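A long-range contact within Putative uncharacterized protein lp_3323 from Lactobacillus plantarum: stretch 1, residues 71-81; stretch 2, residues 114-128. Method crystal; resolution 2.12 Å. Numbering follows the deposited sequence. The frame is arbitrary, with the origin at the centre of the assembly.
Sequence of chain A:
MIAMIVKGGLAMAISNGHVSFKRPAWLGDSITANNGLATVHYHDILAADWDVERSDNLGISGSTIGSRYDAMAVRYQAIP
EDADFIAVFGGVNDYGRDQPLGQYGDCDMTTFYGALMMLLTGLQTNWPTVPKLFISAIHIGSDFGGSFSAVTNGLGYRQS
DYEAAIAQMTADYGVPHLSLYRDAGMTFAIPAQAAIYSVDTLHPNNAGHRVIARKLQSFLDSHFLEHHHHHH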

# COMPACT_ATOMS: atom_id res chain seq x y z
N ALA A 71 0.53 1.96 -29.33
CA ALA A 71 0.19 2.67 -28.10
C ALA A 71 -1.10 2.22 -27.42
O ALA A 71 -2.18 2.41 -27.96
CB ALA A 71 0.12 4.17 -28.37
N MSE A 72 -0.99 1.67 -26.22
CA MSE A 72 -2.18 1.41 -25.40
C MSE A 72 -2.99 2.67 -25.10
O MSE A 72 -4.21 2.61 -24.87
CB MSE A 72 -1.80 0.72 -24.10
CG MSE A 72 -1.35 -0.72 -24.26
SE MSE A 72 -0.91 -1.54 -22.52
CE MSE A 72 0.76 -2.40 -23.06
N ALA A 73 -2.33 3.81 -25.12
CA ALA A 73 -3.00 5.10 -24.90
C ALA A 73 -3.93 5.49 -26.05
O ALA A 73 -4.70 6.44 -25.93
CB ALA A 73 -1.99 6.19 -24.61
N VAL A 74 -3.87 4.75 -27.16
CA VAL A 74 -4.89 4.83 -28.20
C VAL A 74 -5.71 3.54 -28.31
O VAL A 74 -6.93 3.59 -28.49
CB VAL A 74 -4.33 5.29 -29.60
CG1 VAL A 74 -3.17 4.46 -30.05
CG2 VAL A 74 -5.43 5.25 -30.66
N ARG A 75 -5.06 2.39 -28.17
CA ARG A 75 -5.75 1.11 -28.36
C ARG A 75 -6.89 0.84 -27.36
O ARG A 75 -7.76 0.01 -27.63
CB ARG A 75 -4.76 -0.05 -28.32
CG ARG A 75 -3.86 -0.11 -29.52
CD ARG A 75 -3.20 -1.48 -29.65
NE ARG A 75 -2.40 -1.86 -28.48
CZ ARG A 75 -2.78 -2.75 -27.57
NH1 ARG A 75 -3.95 -3.35 -27.69
NH2 ARG A 75 -1.98 -3.05 -26.56
N TYR A 76 -6.87 1.54 -26.23
CA TYR A 76 -7.92 1.40 -25.22
C TYR A 76 -9.32 1.66 -25.79
O TYR A 76 -10.32 1.21 -25.21
CB TYR A 76 -7.67 2.36 -24.04
CG TYR A 76 -8.15 3.78 -24.28
CD1 TYR A 76 -7.29 4.75 -24.79
CD2 TYR A 76 -9.47 4.15 -24.02
CE1 TYR A 76 -7.72 6.06 -25.00
CE2 TYR A 76 -9.92 5.45 -24.24
CZ TYR A 76 -9.04 6.40 -24.73
OH TYR A 76 -9.48 7.69 -24.96
N GLN A 77 -9.39 2.41 -26.89
CA GLN A 77 -10.65 2.82 -27.52
C GLN A 77 -11.36 1.64 -28.19
O GLN A 77 -12.52 1.76 -28.58
CB GLN A 77 -10.41 3.96 -28.51
CG GLN A 77 -9.67 5.14 -27.90
CD GLN A 77 -9.63 6.40 -28.76
OE1 GLN A 77 -9.64 7.52 -28.24
NE2 GLN A 77 -9.56 6.23 -30.08
N ALA A 78 -10.66 0.51 -28.29
CA ALA A 78 -11.24 -0.75 -28.80
C ALA A 78 -11.88 -1.63 -27.72
O ALA A 78 -12.45 -2.68 -28.03
CB ALA A 78 -10.18 -1.55 -29.58
N ILE A 79 -11.75 -1.23 -26.45
CA ILE A 79 -12.42 -1.92 -25.35
C ILE A 79 -13.94 -1.88 -25.59
O ILE A 79 -14.49 -0.81 -25.91
CB ILE A 79 -12.01 -1.31 -23.95
CG1 ILE A 79 -10.52 -1.56 -23.65
CG2 ILE A 79 -12.87 -1.86 -22.81
CD1 ILE A 79 -9.96 -0.69 -22.50
N PRO A 80 -14.61 -3.04 -25.49
CA PRO A 80 -16.08 -3.12 -25.69
C PRO A 80 -16.85 -2.17 -24.78
O PRO A 80 -16.49 -2.00 -23.60
CB PRO A 80 -16.40 -4.56 -25.32
CG PRO A 80 -15.12 -5.30 -25.48
CD PRO A 80 -14.03 -4.36 -25.17
N GLU A 81 -17.90 -1.55 -25.31
CA GLU A 81 -18.69 -0.57 -24.55
C GLU A 81 -19.34 -1.14 -23.26
O GLU A 81 -19.53 -0.41 -22.28
CB GLU A 81 -19.71 0.13 -25.45
CG GLU A 81 -19.22 1.51 -25.95
CD GLU A 81 -19.37 1.72 -27.47
OE1 GLU A 81 -20.36 1.22 -28.07
OE2 GLU A 81 -18.50 2.41 -28.07
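Stretch 2 (114-128) GALMMLLTGLQTNWP

Stretch 2 is helical from Gly-114, where the helix is already under way, to Asn-126; Trp-127 is the first residue to leave helical phi/psi (-130/63), and Pro-128 follows in the loop. Stretch 1 starts with Ala-71 at the N-cap position, runs through a short helix from Met-72 and a 3-10 segment at Tyr-76 to Ala-78, and then extends through Ile-79 and Pro-80. The two run in the same general sense: Ala-73 lies beside Leu-119, CA to CA 4.5 Å, and Glu-81 lies nearest Trp-127, CA to CA 7.8 Å. Together they bury 524 Å², both sides summed.

The backbones come closest where Ala-73 meets the helix. Ala-73 packs its methyl against the helix, its CB lying 3.5 Å from Ala-115 O and 4.0 Å from Ala-115 CB. One turn on, Leu-119 (chi1 -150°, chi2 -151°) brings its CG to 3.9 Å from Met-72 O and its CD2 to 3.7 Å from Tyr-76 CB.

The aromatic and apolar packing centres on Tyr-76, which, chi1 p, points toward the helix and reaches across Gly-122, with Tyr-76 OH 3.3 Å from Gly-122 CA. The glycine makes this possible, since a CB there would point toward stretch 1 and clash with Tyr-76 CZ. Trp-127, chi1 m, points back toward stretch 1; its CZ3 meets the edge of the tyrosine ring, 3.8 Å from Tyr-76 CD2, while its CH2 lies 3.5 Å from Tyr-76 O. Ile-79 closes the apolar patch, with its CB 3.6 Å from Trp-127 CZ2 and its CD1 3.9 Å from Leu-123 CD2.

One direct hydrogen bond joins the stretches, from Trp-127 NE1 to Pro-80 O (3.2 Å, N-H...O angle 145°). The carbonyl lies at the edge of the indole, near its plane, where the N-H can reach it; Ile-79 O lies at the same edge, 3.3 Å from Trp-127 CZ2. The indole thus covers apolar side chain and satisfies its polar atom at once.

A water adds a second, indirect link: Asn-126 ND2 donates to water 1 (ND2 to water O 2.7 Å), and a weak hydrogen bond links that water to Tyr-76 OH (OH to water O 3.4 Å). Asn-126 ND2 also donates to Gly-122 O (2.9 Å), which ties the side chain back to its own helix. The water therefore bridges two side chains that do not bond directly, Tyr-76 OH and Asn-126 ND2 being 4.3 Å apart.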

# COMPACT_ATOMS: atom_id res chain seq x y z
N GLY A 114 2.92 11.31 -20.08
CA GLY A 114 1.87 11.85 -20.93
C GLY A 114 0.93 10.78 -21.43
O GLY A 114 -0.28 10.99 -21.48
N ALA A 115 1.47 9.61 -21.78
CA ALA A 115 0.63 8.54 -22.30
C ALA A 115 -0.28 7.91 -21.23
O ALA A 115 -1.45 7.63 -21.51
CB ALA A 115 1.45 7.50 -23.01
N LEU A 116 0.23 7.71 -20.01
CA LEU A 116 -0.62 7.36 -18.85
C LEU A 116 -1.78 8.33 -18.64
O LEU A 116 -2.92 7.90 -18.45
CB LEU A 116 0.21 7.25 -17.57
CG LEU A 116 1.15 6.04 -17.47
CD1 LEU A 116 2.18 6.23 -16.35
CD2 LEU A 116 0.35 4.75 -17.28
N MSE A 117 -1.51 9.64 -18.69
CA MSE A 117 -2.56 10.65 -18.50
C MSE A 117 -3.72 10.50 -19.50
O MSE A 117 -4.89 10.54 -19.12
CB MSE A 117 -2.00 12.07 -18.57
CG MSE A 117 -3.09 13.12 -18.47
SE MSE A 117 -2.41 14.94 -18.45
CE MSE A 117 -1.47 14.95 -16.71
N MSE A 118 -3.38 10.34 -20.77
CA MSE A 118 -4.40 10.18 -21.77
C MSE A 118 -5.12 8.85 -21.65
O MSE A 118 -6.34 8.80 -21.80
CB MSE A 118 -3.83 10.38 -23.15
CG MSE A 118 -3.58 11.84 -23.43
SE MSE A 118 -2.44 11.95 -24.98
CE MSE A 118 -3.88 11.90 -26.33
N LEU A 119 -4.38 7.78 -21.36
CA LEU A 119 -5.00 6.48 -21.12
C LEU A 119 -6.01 6.56 -19.98
O LEU A 119 -7.17 6.24 -20.16
CB LEU A 119 -3.95 5.41 -20.80
CG LEU A 119 -4.15 3.93 -21.16
CD1 LEU A 119 -3.40 3.05 -20.17
CD2 LEU A 119 -5.58 3.47 -21.25
N LEU A 120 -5.55 7.02 -18.82
CA LEU A 120 -6.39 7.16 -17.62
C LEU A 120 -7.59 8.10 -17.80
O LEU A 120 -8.66 7.81 -17.27
CB LEU A 120 -5.54 7.63 -16.43
CG LEU A 120 -4.56 6.57 -15.93
CD1 LEU A 120 -3.49 7.18 -15.03
CD2 LEU A 120 -5.31 5.44 -15.23
N THR A 121 -7.41 9.21 -18.51
CA THR A 121 -8.52 10.12 -18.81
C THR A 121 -9.53 9.44 -19.74
O THR A 121 -10.73 9.47 -19.49
CB THR A 121 -8.03 11.44 -19.44
OG1 THR A 121 -7.07 12.04 -18.56
CG2 THR A 121 -9.20 12.41 -19.66
N GLY A 122 -9.04 8.79 -20.79
CA GLY A 122 -9.89 8.01 -21.69
C GLY A 122 -10.77 7.01 -20.97
O GLY A 122 -11.98 6.94 -21.22
N LEU A 123 -10.17 6.25 -20.06
CA LEU A 123 -10.88 5.18 -19.35
C LEU A 123 -11.97 5.71 -18.42
O LEU A 123 -13.06 5.13 -18.34
CB LEU A 123 -9.90 4.31 -18.57
CG LEU A 123 -8.93 3.43 -19.35
CD1 LEU A 123 -7.82 2.91 -18.45
CD2 LEU A 123 -9.65 2.29 -20.03
N GLN A 124 -11.66 6.80 -17.72
CA GLN A 124 -12.55 7.35 -16.71
C GLN A 124 -13.69 8.13 -17.35
O GLN A 124 -14.78 8.21 -16.80
CB GLN A 124 -11.79 8.27 -15.73
CG GLN A 124 -10.77 7.58 -14.83
CD GLN A 124 -11.38 6.56 -13.88
OE1 GLN A 124 -12.05 5.62 -14.31
NE2 GLN A 124 -11.15 6.72 -12.58
N THR A 125 -13.41 8.71 -18.53
CA THR A 125 -14.40 9.44 -19.30
C THR A 125 -15.39 8.48 -19.91
O THR A 125 -16.60 8.71 -19.81
CB THR A 125 -13.73 10.28 -20.39
OG1 THR A 125 -12.80 11.19 -19.78
CG2 THR A 125 -14.75 11.07 -21.19
N ASN A 126 -14.90 7.39 -20.50
CA ASN A 126 -15.79 6.51 -21.28
C ASN A 126 -16.39 5.32 -20.55
O ASN A 126 -17.39 4.78 -20.98
CB ASN A 126 -15.10 6.08 -22.58
CG ASN A 126 -14.81 7.27 -23.48
OD1 ASN A 126 -15.72 7.83 -24.10
ND2 ASN A 126 -13.54 7.67 -23.55
N TRP A 127 -15.76 4.90 -19.45
CA TRP A 127 -16.32 3.85 -18.58
C TRP A 127 -16.31 4.33 -17.11
O TRP A 127 -15.63 3.75 -16.26
CB TRP A 127 -15.52 2.56 -18.72
CG TRP A 127 -15.53 1.96 -20.10
CD1 TRP A 127 -16.43 1.05 -20.60
CD2 TRP A 127 -14.60 2.23 -21.16
NE1 TRP A 127 -16.11 0.73 -21.89
CE2 TRP A 127 -15.00 1.44 -22.27
CE3 TRP A 127 -13.48 3.05 -21.29
CZ2 TRP A 127 -14.30 1.45 -23.48
CZ3 TRP A 127 -12.79 3.06 -22.49
CH2 TRP A 127 -13.21 2.27 -23.57
N PRO A 128 -17.07 5.39 -16.81
CA PRO A 128 -17.02 6.02 -15.47
C PRO A 128 -17.43 5.10 -14.31
O PRO A 128 -16.90 5.25 -13.21
CB PRO A 128 -17.96 7.22 -15.60
CG PRO A 128 -18.86 6.89 -16.77
CD PRO A 128 -18.02 6.09 -17.71
O HOH W 1 -12.14 9.73 -24.58